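PDB 1UKU: divalent-cation tolerance protein CutA from Pyrococcus horikoshii, which takes part in resistance to heavy metals and forms trimers that bind copper at the interface between two trimers. Local coordinates for residues A[25-30]-A[53-58]. Residues are numbered along the deposited sequence; the frame is centred on the assembly and turned at random.
Sequences RLIACA and AILKTR
At the open end of the long beta hairpin formed by strands 29-41 and 44-57, the start of the first strand pairs antiparallel with the finish of the second, after the Schellman motif at Arg25 that ends helix 11-23. Lys56 joins the backbones through its main-chain N and O: its O accepts Ala28 N at 2.9 Å, nearly in line with the carbonyl, and its N donates to Cys29 O at 3.0 Å (154° at the hydrogen). Ala30 and Leu55 form a non-hydrogen-bonded pair, where Ala30 CA lies 3.2 Å from Ile54 O in a CA-H...O contact. Thr57 takes over with its side chain: OG1, anti to its own backbone N (chi1 -166°), reaches Leu26 O at 2.7 Å and donates from above the carbonyl plane. On the face turned to helix 11-23, Leu55 CD2 touches Ala30 CB at 3.6 Å and Ile27 CD1 at 4.0 Å, with Val18 and Leu21 of that helix packed against the cluster. Cys29 and Lys56 lie on the other face, beside Tyr92; Cys29 and Ala30 also pair with a strand of the second subunit. The carbonyl of buried Leu26 is thus satisfied by a hydroxyl, which ties the helix-to-strand turn to the hairpin.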
loop_
_atom_site.group_PDB
_atom_site.type_symbol
_atom_site.label_atom_id
_atom_site.label_comp_id
_atom_site.label_asym_id
_atom_site.label_seq_id
_atom_site.Cartn_x
_atom_site.Cartn_y
_atom_site.Cartn_z
ATOM N N ARG A 25 -1.547 -22.918 0.093
ATOM C CA ARG A 25 -2.140 -22.431 1.329
ATOM C C ARG A 25 -1.160 -21.534 2.124
ATOM O O ARG A 25 -1.218 -21.388 3.330
ATOM C CB ARG A 25 -2.765 -23.623 2.079
ATOM C CG ARG A 25 -4.034 -24.148 1.332
ATOM C CD ARG A 25 -5.254 -23.435 1.734
ATOM N NE ARG A 25 -6.505 -23.872 1.100
ATOM C CZ ARG A 25 -7.693 -23.330 1.363
ATOM N NH1 ARG A 25 -7.784 -22.321 2.199
ATOM N NH2 ARG A 25 -8.806 -23.754 0.754
ATOM N N LEU A 26 -0.302 -20.839 1.367
ATOM C CA LEU A 26 0.697 -19.961 1.957
ATOM C C LEU A 26 0.215 -18.535 2.157
ATOM O O LEU A 26 0.849 -17.791 2.897
ATOM C CB LEU A 26 1.998 -19.957 1.162
ATOM C CG LEU A 26 2.742 -21.285 1.260
ATOM C CD1 LEU A 26 3.894 -21.297 0.269
ATOM C CD2 LEU A 26 3.248 -21.515 2.675
ATOM N N ILE A 27 -0.853 -18.182 1.449
ATOM C CA ILE A 27 -1.522 -16.879 1.579
ATOM C C ILE A 27 -3.009 -17.113 1.636
ATOM O O ILE A 27 -3.484 -18.089 1.084
ATOM C CB ILE A 27 -1.162 -15.879 0.427
ATOM C CG1 ILE A 27 -1.695 -16.322 -0.934
ATOM C CG2 ILE A 27 0.338 -15.645 0.395
ATOM C CD1 ILE A 27 -1.393 -15.315 -2.051
ATOM N N ALA A 28 -3.722 -16.189 2.281
ATOM C CA ALA A 28 -5.178 -16.227 2.284
ATOM C C ALA A 28 -5.797 -15.455 1.132
ATOM O O ALA A 28 -6.907 -15.755 0.701
ATOM C CB ALA A 28 -5.722 -15.692 3.580
ATOM N N CYS A 29 -5.096 -14.431 0.663
ATOM C CA CYS A 29 -5.615 -13.648 -0.442
ATOM C C CYS A 29 -4.550 -12.747 -1.002
ATOM O O CYS A 29 -3.506 -12.512 -0.394
ATOM C CB CYS A 29 -6.802 -12.858 0.011
ATOM S SG CYS A 29 -6.354 -11.706 1.185
ATOM N N ALA A 30 -4.812 -12.298 -2.226
ATOM C CA ALA A 30 -3.964 -11.387 -2.973
ATOM C C ALA A 30 -4.822 -10.287 -3.610
ATOM O O ALA A 30 -5.950 -10.540 -4.007
ATOM C CB ALA A 30 -3.206 -12.120 -3.994
ATOM N N ALA A 53 1.411 -6.784 -6.271
ATOM C CA ALA A 53 0.626 -7.787 -5.543
ATOM C C ALA A 53 0.777 -7.578 -4.051
ATOM O O ALA A 53 1.891 -7.571 -3.517
ATOM C CB ALA A 53 1.073 -9.173 -5.911
ATOM N N ILE A 54 -0.364 -7.391 -3.420
ATOM C CA ILE A 54 -0.487 -7.277 -1.984
ATOM C C ILE A 54 -1.026 -8.623 -1.490
ATOM O O ILE A 54 -2.167 -8.995 -1.765
ATOM C CB ILE A 54 -1.447 -6.128 -1.605
ATOM C CG1 ILE A 54 -0.929 -4.776 -2.108
ATOM C CG2 ILE A 54 -1.617 -6.070 -0.081
ATOM C CD1 ILE A 54 -2.024 -3.718 -2.304
ATOM N N LEU A 55 -0.208 -9.337 -0.738
ATOM C CA LEU A 55 -0.535 -10.651 -0.198
ATOM C C LEU A 55 -0.786 -10.587 1.292
ATOM O O LEU A 55 -0.130 -9.834 1.983
ATOM C CB LEU A 55 0.604 -11.643 -0.468
ATOM C CG LEU A 55 1.274 -11.581 -1.856
ATOM C CD1 LEU A 55 2.392 -12.558 -1.941
ATOM C CD2 LEU A 55 0.243 -11.836 -2.961
ATOM N N LYS A 56 -1.727 -11.388 1.775
ATOM C CA LYS A 56 -2.103 -11.368 3.196
ATOM C C LYS A 56 -1.909 -12.763 3.752
ATOM O O LYS A 56 -2.407 -13.731 3.201
ATOM C CB LYS A 56 -3.547 -10.879 3.368
ATOM C CG LYS A 56 -3.806 -9.512 2.670
ATOM C CD LYS A 56 -5.287 -9.109 2.539
ATOM C CE LYS A 56 -5.697 -8.630 1.099
ATOM N NZ LYS A 56 -6.104 -9.724 0.063
ATOM N N THR A 57 -1.159 -12.883 4.857
ATOM C CA THR A 57 -0.935 -14.217 5.445
ATOM C C THR A 57 -0.596 -14.091 6.937
ATOM O O THR A 57 -0.660 -13.009 7.500
ATOM C CB THR A 57 0.125 -15.009 4.656
ATOM O OG1 THR A 57 0.071 -16.399 5.045
ATOM C CG2 THR A 57 1.535 -14.523 4.953
ATOM N N ARG A 58 -0.274 -15.225 7.554
ATOM C CA ARG A 58 0.147 -15.251 8.942
ATOM C C ARG A 58 1.609 -14.947 9.096
ATOM O O ARG A 58 2.416 -15.300 8.267
ATOM C CB ARG A 58 -0.105 -16.623 9.576
ATOM C CG ARG A 58 -1.514 -17.153 9.477
ATOM C CD ARG A 58 -1.762 -18.289 10.449
ATOM N NE ARG A 58 -0.741 -19.322 10.393
ATOM C CZ ARG A 58 -0.889 -20.507 9.825
ATOM N NH1 ARG A 58 -2.014 -20.814 9.152
ATOM N NH2 ARG A 58 0.110 -21.382 9.856
#